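PDB 2X7Q: possible thiamine biosynthesis enzyme from Candida albicans, which is of unknown function but has the periplasmic binding protein fold of the SsuA/TauA family, and so may bind a small, perhaps thiamine-related, ligand. Local coordinates for residues F26-F31 / Q231-H236; N157-V162 / K182-N187. The protein carries 1 engineered substitution. All blocks are in the same frame, centred on the assembly; numbering follows the deposited sequence.

Interaction 1 of 2, residues F26-F31 / Q231-H236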
ATOM      1  N   PHE A  26      -1.668   9.193   0.841  1.00  9.94           N
ATOM      2  CA  PHE A  26      -0.278   8.786   1.032  1.00 10.15           C
ATOM      3  C   PHE A  26       0.644   9.303  -0.069  1.00  9.96           C
ATOM      4  O   PHE A  26       1.850   9.436   0.136  1.00 10.36           O
ATOM      5  CB  PHE A  26      -0.164   7.262   1.123  1.00  9.86           C
ATOM      6  CG  PHE A  26      -0.755   6.684   2.374  1.00 10.01           C
ATOM      7  CD1 PHE A  26      -1.933   5.958   2.330  1.00 10.59           C
ATOM      8  CD2 PHE A  26      -0.133   6.871   3.596  1.00 10.35           C
ATOM      9  CE1 PHE A  26      -2.479   5.427   3.482  1.00 11.94           C
ATOM     10  CE2 PHE A  26      -0.674   6.344   4.754  1.00 10.77           C
ATOM     11  CZ  PHE A  26      -1.849   5.621   4.696  1.00 11.33           C
ATOM     12  N   SER A  27       0.077   9.591  -1.236  1.00  9.63           N
ATOM     13  CA  SER A  27       0.869  10.023  -2.383  1.00 10.02           C
ATOM     14  C   SER A  27       1.202  11.511  -2.312  1.00 10.73           C
ATOM     15  O   SER A  27       1.846  12.052  -3.210  1.00 10.53           O
ATOM     16  CB  SER A  27       0.130   9.720  -3.686  1.00 12.01           C
ATOM     17  OG  SER A  27      -1.016  10.535  -3.822  1.00 13.17           O
ATOM     18  N   THR A  28       0.763  12.165  -1.242  1.00 10.10           N
ATOM     19  CA  THR A  28       0.972  13.601  -1.076  1.00 11.20           C
ATOM     20  C   THR A  28       2.430  14.037  -1.265  1.00 11.64           C
ATOM     21  O   THR A  28       2.702  14.945  -2.047  1.00 11.24           O
ATOM     22  CB  THR A  28       0.438  14.099   0.287  1.00 11.03           C
ATOM     23  OG1 THR A  28      -0.992  14.019   0.302  1.00 12.61           O
ATOM     24  CG2 THR A  28       0.853  15.536   0.528  1.00 13.81           C
ATOM     25  N   PRO A  29       3.369  13.395  -0.548  1.00  9.92           N
ATOM     26  CA  PRO A  29       4.783  13.768  -0.674  1.00 10.01           C
ATOM     27  C   PRO A  29       5.278  13.699  -2.117  1.00 11.12           C
ATOM     28  O   PRO A  29       6.096  14.524  -2.522  1.00 11.87           O
ATOM     29  CB  PRO A  29       5.496  12.715   0.178  1.00  9.92           C
ATOM     30  CG  PRO A  29       4.482  12.299   1.181  1.00 10.95           C
ATOM     31  CD  PRO A  29       3.170  12.333   0.454  1.00  9.63           C
ATOM     32  N   LEU A  30       4.790  12.724  -2.878  1.00 10.47           N
ATOM     33  CA  LEU A  30       5.169  12.591  -4.279  1.00 11.39           C
ATOM     34  C   LEU A  30       4.769  13.830  -5.070  1.00 12.47           C
ATOM     35  O   LEU A  30       5.522  14.307  -5.916  1.00 11.40           O
ATOM     36  CB  LEU A  30       4.523  11.349  -4.895  1.00 11.21           C
ATOM     37  CG  LEU A  30       4.913   9.995  -4.301  1.00 10.76           C
ATOM     38  CD1 LEU A  30       4.153   8.870  -4.987  1.00 11.47           C
ATOM     39  CD2 LEU A  30       6.409   9.778  -4.417  1.00 11.75           C
ATOM     40  N   PHE A  31       3.581  14.353  -4.782  1.00 12.06           N
ATOM     41  CA  PHE A  31       3.072  15.529  -5.478  1.00 13.35           C
ATOM     42  C   PHE A  31       3.925  16.769  -5.221  1.00 13.75           C
ATOM     43  O   PHE A  31       4.334  17.453  -6.158  1.00 14.08           O
ATOM     44  CB  PHE A  31       1.621  15.799  -5.080  1.00 13.25           C
ATOM     45  CG  PHE A  31       1.145  17.181  -5.430  1.00 14.61           C
ATOM     46  CD1 PHE A  31       0.810  17.506  -6.735  1.00 17.10           C
ATOM     47  CD2 PHE A  31       1.034  18.155  -4.451  1.00 14.77           C
ATOM     48  CE1 PHE A  31       0.376  18.778  -7.055  1.00 16.19           C
ATOM     49  CE2 PHE A  31       0.599  19.428  -4.765  1.00 15.78           C
ATOM     50  CZ  PHE A  31       0.270  19.740  -6.070  1.00 16.66           C
ATOM     51  N   GLN A 231      10.051  15.739   3.441  1.00 11.68           N
ATOM     52  CA  GLN A 231      10.414  16.812   4.357  1.00 12.08           C
ATOM     53  C   GLN A 231       9.519  18.030   4.147  1.00 12.44           C
ATOM     54  O   GLN A 231       9.062  18.643   5.109  1.00 13.03           O
ATOM     55  CB  GLN A 231      11.887  17.196   4.194  1.00 14.08           C
ATOM     56  CG  GLN A 231      12.344  18.307   5.130  1.00 17.11           C
ATOM     57  CD  GLN A 231      13.805  18.670   4.947  1.00 18.93           C
ATOM     58  OE1 GLN A 231      14.498  18.101   4.106  1.00 19.30           O
ATOM     59  NE2 GLN A 231      14.278  19.624   5.739  1.00 20.38           N
ATOM     60  N   TYR A 232       9.272  18.378   2.888  1.00 12.05           N
ATOM     61  CA  TYR A 232       8.395  19.497   2.571  1.00 13.22           C
ATOM     62  C   TYR A 232       7.009  19.259   3.158  1.00 12.40           C
ATOM     63  O   TYR A 232       6.447  20.132   3.812  1.00 12.17           O
ATOM     64  CB  TYR A 232       8.300  19.705   1.057  1.00 12.10           C
ATOM     65  CG  TYR A 232       7.539  20.956   0.666  1.00 13.59           C
ATOM     66  CD1 TYR A 232       6.155  20.943   0.541  1.00 14.12           C
ATOM     67  CD2 TYR A 232       8.206  22.151   0.431  1.00 15.01           C
ATOM     68  CE1 TYR A 232       5.458  22.088   0.188  1.00 15.01           C
ATOM     69  CE2 TYR A 232       7.521  23.300   0.078  1.00 15.53           C
ATOM     70  CZ  TYR A 232       6.149  23.262  -0.041  1.00 16.06           C
ATOM     71  OH  TYR A 232       5.465  24.400  -0.390  1.00 18.60           O
ATOM     72  N   TYR A 233       6.467  18.070   2.920  1.00 11.42           N
ATOM     73  CA  TYR A 233       5.174  17.693   3.473  1.00 11.13           C
ATOM     74  C   TYR A 233       5.157  17.893   4.983  1.00 11.30           C
ATOM     75  O   TYR A 233       4.239  18.503   5.525  1.00 11.21           O
ATOM     76  CB  TYR A 233       4.854  16.235   3.134  1.00 10.99           C
ATOM     77  CG  TYR A 233       3.736  15.649   3.968  1.00 10.94           C
ATOM     78  CD1 TYR A 233       2.408  15.794   3.588  1.00 11.17           C
ATOM     79  CD2 TYR A 233       4.010  14.955   5.141  1.00 11.51           C
ATOM     80  CE1 TYR A 233       1.385  15.265   4.353  1.00 11.83           C
ATOM     81  CE2 TYR A 233       2.995  14.423   5.912  1.00 11.61           C
ATOM     82  CZ  TYR A 233       1.686  14.580   5.512  1.00 11.81           C
ATOM     83  OH  TYR A 233       0.673  14.052   6.273  1.00 13.20           O
ATOM     84  N   ASN A 234       6.180  17.375   5.655  1.00 10.42           N
ATOM     85  CA  ASN A 234       6.289  17.490   7.103  1.00 11.92           C
ATOM     86  C   ASN A 234       6.283  18.935   7.587  1.00 10.93           C
ATOM     87  O   ASN A 234       5.801  19.228   8.680  1.00 11.52           O
ATOM     88  CB  ASN A 234       7.551  16.781   7.603  1.00 11.56           C
ATOM     89  CG  ASN A 234       7.401  15.272   7.637  1.00 11.42           C
ATOM     90  OD1 ASN A 234       6.296  14.742   7.519  1.00 12.48           O
ATOM     91  ND2 ASN A 234       8.517  14.572   7.808  1.00 11.47           N
ATOM     92  N   GLU A 235       6.821  19.836   6.770  1.00 12.52           N
ATOM     93  CA  GLU A 235       6.939  21.241   7.145  1.00 13.77           C
ATOM     94  C   GLU A 235       5.778  22.079   6.615  1.00 13.26           C
ATOM     95  O   GLU A 235       5.685  23.272   6.899  1.00 13.89           O
ATOM     96  CB  GLU A 235       8.269  21.811   6.645  1.00 14.73           C
ATOM     97  CG  GLU A 235       9.496  21.084   7.179  1.00 16.37           C
ATOM     98  CD  GLU A 235      10.789  21.609   6.589  1.00 18.57           C
ATOM     99  OE1 GLU A 235      10.725  22.452   5.670  1.00 19.72           O
ATOM    100  OE2 GLU A 235      11.868  21.173   7.039  1.00 19.02           O
ATOM    101  N   HIS A 236       4.895  21.448   5.845  1.00 12.60           N
ATOM    102  CA  HIS A 236       3.774  22.153   5.236  1.00 13.80           C
ATOM    103  C   HIS A 236       2.507  21.306   5.239  1.00 14.11           C
ATOM    104  O   HIS A 236       1.872  21.125   4.201  1.00 15.17           O
ATOM    105  CB  HIS A 236       4.121  22.566   3.804  1.00 14.45           C
ATOM    106  CG  HIS A 236       5.398  23.343   3.690  1.00 15.09           C
ATOM    107  ND1 HIS A 236       5.442  24.717   3.769  1.00 15.72           N
ATOM    108  CD2 HIS A 236       6.674  22.933   3.500  1.00 13.82           C
ATOM    109  CE1 HIS A 236       6.695  25.123   3.630  1.00 15.33           C
ATOM    110  NE2 HIS A 236       7.459  24.060   3.467  1.00 14.39           N
TER
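At the start of helix 28-35, the first helix of this periplasmic binding protein fold, T28 and P29 pack against Y233 near the end of helix 216-235. The methyl CG2 of T28 lies 3.4 Å from CD1 of Y233, a close carbon-carbon approach, and 3.9 Å from CE1 of the same ring, so the methyl sits beside the CD1-CE1 bond, approaching the ring obliquely. With OG1 beside the backbone N of T28 (chi1 -69°), CG2 lies anti to that N and the methyl points at the ring, while OG1 hydrogen-bonds to the backbone O of H25. Next along the chain, the ring carbon CG of P29 comes to 4.4 Å from CB of Y233, at the root of the tyrosine. Here the backbones are near, with the CA atoms of P29 and Y233 5.7 Å apart. The helix that follows strand 17-21 is thus joined to the long helix entered after the chain has returned through strand 203-208 of the same sheet. Across the two segments the contact is apolar, without a hydrogen bond. F264 meets the Y233 ring edge-to-face, and A240, W258 and T259 touch this tyrosine as well.

Interaction 2 of 2, residues N157-V162 / K182-N187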
ATOM      1  N   ASN A 157     -18.632  -0.923  -5.622  1.00 12.98           N
ATOM      2  CA  ASN A 157     -19.230  -2.250  -5.675  1.00 13.68           C
ATOM      3  C   ASN A 157     -19.179  -2.940  -4.314  1.00 12.35           C
ATOM      4  O   ASN A 157     -20.091  -3.679  -3.949  1.00 13.33           O
ATOM      5  CB  ASN A 157     -18.536  -3.113  -6.734  1.00 14.20           C
ATOM      6  CG  ASN A 157     -18.928  -2.734  -8.144  1.00 15.77           C
ATOM      7  OD1 ASN A 157     -19.827  -1.923  -8.350  1.00 14.93           O
ATOM      8  ND2 ASN A 157     -18.257  -3.327  -9.126  1.00 16.84           N
ATOM      9  N   LEU A 158     -18.106  -2.695  -3.569  1.00 11.99           N
ATOM     10  CA  LEU A 158     -17.954  -3.253  -2.231  1.00 12.24           C
ATOM     11  C   LEU A 158     -19.019  -2.707  -1.287  1.00 12.42           C
ATOM     12  O   LEU A 158     -19.576  -3.443  -0.477  1.00 10.59           O
ATOM     13  CB  LEU A 158     -16.557  -2.958  -1.681  1.00 11.23           C
ATOM     14  CG  LEU A 158     -15.399  -3.732  -2.313  1.00 11.78           C
ATOM     15  CD1 LEU A 158     -14.061  -3.152  -1.887  1.00 12.06           C
ATOM     16  CD2 LEU A 158     -15.482  -5.212  -1.961  1.00 11.12           C
ATOM     17  N   ARG A 159     -19.303  -1.412  -1.400  1.00 11.33           N
ATOM     18  CA  ARG A 159     -20.320  -0.777  -0.570  1.00 11.53           C
ATOM     19  C   ARG A 159     -21.716  -1.252  -0.955  1.00 11.68           C
ATOM     20  O   ARG A 159     -22.549  -1.514  -0.092  1.00 12.66           O
ATOM     21  CB  ARG A 159     -20.233   0.747  -0.677  1.00 11.95           C
ATOM     22  CG  ARG A 159     -18.898   1.331  -0.244  1.00 12.53           C
ATOM     23  CD  ARG A 159     -19.000   2.833  -0.029  1.00 12.81           C
ATOM     24  NE  ARG A 159     -19.545   3.521  -1.195  1.00 13.21           N
ATOM     25  CZ  ARG A 159     -18.806   4.016  -2.183  1.00 13.39           C
ATOM     26  NH1 ARG A 159     -17.487   3.899  -2.148  1.00 12.53           N
ATOM     27  NH2 ARG A 159     -19.384   4.629  -3.206  1.00 12.70           N
ATOM     28  N   ASP A 160     -21.968  -1.359  -2.256  1.00 12.36           N
ATOM     29  CA  ASP A 160     -23.258  -1.833  -2.745  1.00 13.78           C
ATOM     30  C   ASP A 160     -23.478  -3.294  -2.355  1.00 12.81           C
ATOM     31  O   ASP A 160     -24.598  -3.706  -2.055  1.00 13.58           O
ATOM     32  CB  ASP A 160     -23.352  -1.677  -4.263  1.00 13.46           C
ATOM     33  CG  ASP A 160     -23.405  -0.227  -4.697  1.00 15.37           C
ATOM     34  OD1 ASP A 160     -23.556   0.654  -3.824  1.00 14.52           O
ATOM     35  OD2 ASP A 160     -23.303   0.036  -5.913  1.00 15.58           O
ATOM     36  N   SER A 161     -22.401  -4.071  -2.356  1.00 13.03           N
ATOM     37  CA  SER A 161     -22.476  -5.490  -2.023  1.00 12.82           C
ATOM     38  C   SER A 161     -22.936  -5.724  -0.588  1.00 12.96           C
ATOM     39  O   SER A 161     -23.864  -6.494  -0.346  1.00 12.23           O
ATOM     40  CB  SER A 161     -21.123  -6.157  -2.250  1.00 12.93           C
ATOM     41  OG  SER A 161     -21.162  -7.518  -1.875  1.00 13.33           O
ATOM     42  N   VAL A 162     -22.285  -5.055   0.359  1.00 11.83           N
ATOM     43  CA  VAL A 162     -22.629  -5.205   1.767  1.00 11.25           C
ATOM     44  C   VAL A 162     -24.010  -4.630   2.063  1.00 11.85           C
ATOM     45  O   VAL A 162     -24.610  -4.929   3.096  1.00 10.89           O
ATOM     46  CB  VAL A 162     -21.581  -4.550   2.686  1.00 10.57           C
ATOM     47  CG1 VAL A 162     -20.264  -5.307   2.612  1.00 10.82           C
ATOM     48  CG2 VAL A 162     -21.388  -3.088   2.319  1.00 10.81           C
ATOM     49  N   LYS A 182     -14.205   6.622   5.851  1.00 11.84           N
ATOM     50  CA  LYS A 182     -14.821   7.474   6.859  1.00 12.33           C
ATOM     51  C   LYS A 182     -15.967   8.300   6.286  1.00 12.53           C
ATOM     52  O   LYS A 182     -16.998   8.472   6.934  1.00 12.57           O
ATOM     53  CB  LYS A 182     -13.774   8.383   7.505  1.00 11.97           C
ATOM     54  CG  LYS A 182     -14.278   9.142   8.721  1.00 13.64           C
ATOM     55  CD  LYS A 182     -13.156   9.906   9.400  1.00 13.69           C
ATOM     56  CE  LYS A 182     -13.617  10.514  10.711  1.00 16.10           C
ATOM     57  NZ  LYS A 182     -14.736  11.474  10.525  1.00 18.23           N
ATOM     58  N   LYS A 183     -15.781   8.805   5.070  1.00 12.39           N
ATOM     59  CA  LYS A 183     -16.812   9.591   4.401  1.00 13.52           C
ATOM     60  C   LYS A 183     -18.145   8.851   4.364  1.00 14.09           C
ATOM     61  O   LYS A 183     -19.203   9.452   4.551  1.00 13.61           O
ATOM     62  CB  LYS A 183     -16.384   9.943   2.974  1.00 13.75           C
ATOM     63  CG  LYS A 183     -17.512  10.508   2.119  1.00 14.70           C
ATOM     64  CD  LYS A 183     -17.073  10.691   0.672  1.00 15.69           C
ATOM     65  CE  LYS A 183     -18.216  11.171  -0.208  1.00 15.77           C
ATOM     66  NZ  LYS A 183     -17.796  11.373  -1.619  1.00 16.81           N
ATOM     67  N   TYR A 184     -18.089   7.545   4.128  1.00 13.13           N
ATOM     68  CA  TYR A 184     -19.301   6.751   3.957  1.00 13.14           C
ATOM     69  C   TYR A 184     -19.860   6.233   5.280  1.00 12.68           C
ATOM     70  O   TYR A 184     -20.957   5.681   5.320  1.00 13.95           O
ATOM     71  CB  TYR A 184     -19.060   5.610   2.966  1.00 12.68           C
ATOM     72  CG  TYR A 184     -18.675   6.104   1.590  1.00 12.46           C
ATOM     73  CD1 TYR A 184     -19.644   6.479   0.669  1.00 13.64           C
ATOM     74  CD2 TYR A 184     -17.341   6.213   1.220  1.00 13.99           C
ATOM     75  CE1 TYR A 184     -19.293   6.939  -0.588  1.00 14.37           C
ATOM     76  CE2 TYR A 184     -16.980   6.671  -0.034  1.00 13.59           C
ATOM     77  CZ  TYR A 184     -17.960   7.032  -0.933  1.00 14.37           C
ATOM     78  OH  TYR A 184     -17.610   7.488  -2.183  1.00 16.67           O
ATOM     79  N   TYR A 185     -19.108   6.415   6.359  1.00 12.78           N
ATOM     80  CA  TYR A 185     -19.631   6.148   7.692  1.00 13.12           C
ATOM     81  C   TYR A 185     -20.480   7.333   8.134  1.00 13.96           C
ATOM     82  O   TYR A 185     -21.533   7.167   8.750  1.00 16.01           O
ATOM     83  CB  TYR A 185     -18.501   5.938   8.699  1.00 13.12           C
ATOM     84  CG  TYR A 185     -17.703   4.667   8.510  1.00 11.64           C
ATOM     85  CD1 TYR A 185     -18.326   3.469   8.187  1.00 11.98           C
ATOM     86  CD2 TYR A 185     -16.326   4.665   8.684  1.00 11.36           C
ATOM     87  CE1 TYR A 185     -17.594   2.306   8.026  1.00 10.77           C
ATOM     88  CE2 TYR A 185     -15.587   3.510   8.526  1.00 10.22           C
ATOM     89  CZ  TYR A 185     -16.226   2.333   8.198  1.00 10.31           C
ATOM     90  OH  TYR A 185     -15.491   1.181   8.042  1.00 10.25           O
ATOM     91  N   ASP A 186     -20.012   8.535   7.807  1.00 14.68           N
ATOM     92  CA  ASP A 186     -20.668   9.766   8.236  1.00 15.21           C
ATOM     93  C   ASP A 186     -21.993  10.012   7.517  1.00 16.15           C
ATOM     94  O   ASP A 186     -22.935  10.538   8.109  1.00 16.62           O
ATOM     95  CB  ASP A 186     -19.727  10.961   8.059  1.00 16.56           C
ATOM     96  CG  ASP A 186     -18.538  10.909   8.998  1.00 17.39           C
ATOM     97  OD1 ASP A 186     -18.602  10.163   9.996  1.00 19.44           O
ATOM     98  OD2 ASP A 186     -17.542  11.615   8.741  1.00 17.66           O
ATOM     99  N   ASN A 187     -22.066   9.635   6.244  1.00 15.71           N
ATOM    100  CA  ASN A 187     -23.317   9.745   5.500  1.00 15.93           C
ATOM    101  C   ASN A 187     -24.169   8.488   5.663  1.00 16.45           C
ATOM    102  O   ASN A 187     -25.211   8.341   5.025  1.00 16.49           O
ATOM    103  CB  ASN A 187     -23.067  10.056   4.019  1.00 15.94           C
ATOM    104  CG  ASN A 187     -22.338   8.940   3.299  1.00 16.55           C
ATOM    105  OD1 ASN A 187     -22.150   7.850   3.837  1.00 15.65           O
ATOM    106  ND2 ASN A 187     -21.928   9.209   2.068  1.00 16.89           N
TER
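R159 and Y184 meet as two flat groups laid one on the other: the guanidinium lies on a face of the phenol ring with the planes only 9° apart and the centres separated by 3.6 Å. The stack is not quite concentric. CZ of R159 sits 25° off the ring normal and is displaced toward the rim, 3.4 Å from CE1 of Y184. NE of R159 lies over the same flank, 3.5 Å from CD1 of Y184, whereas NH1 reaches across to CE2 of Y184, also at 3.5 Å. Closer to the backbone, CD of R159 stands 3.8 Å from the centroid of the Y184 ring in a CH-pi contact, so the end of the arginine chain follows the aromatic surface. A bend at chi3 (-54°) brings the end of the chain round to the ring, and a roughly perpendicular chi4 turns the guanidinium to lie flat on it; the two long side chains span an 8.8 Å gap between the CA atoms of R159 and Y184. CD of K183 lies off-centre over the opposite face of Y184.

The contact links the helices 155-162 and 178-186 that lead into and out of strand 173-177 in the second domain. Helix 155-162 is the connection of a beta-alpha-beta crossover from strand 148-151 to that strand, and its residues L158 and V162 touch F174.

F155 adds a second cation-pi contact to R159, and NE of R159 forms a salt bridge with OE2 of E189. Because stacking uses the face of the guanidinium while its N-H groups point outward in its plane, the arginine can hold the aromatic and the carboxylate at once; E189 probably offsets part of the positive charge, which the tyrosine face would also help to stabilise.

From the N terminus the chain passes strand 17-21 and enters helix 28-35, the first half of interaction 1, whose partner at 231-236 comes only after some 200 further residues. Within that long loop the chain builds strands of the first sheet, crosses into the second domain and returns through strand 203-208. Interaction 2 is nested inside this excursion: 157-162 and 182-187 close a short loop of about 20 residues containing strand 173-177. One contact ties a helix that follows the first strand of the first sheet to the long helix 216-235, entered after the chain has returned to that sheet; the other joins two successive helices of the second domain. Their centres lie 28 Å apart.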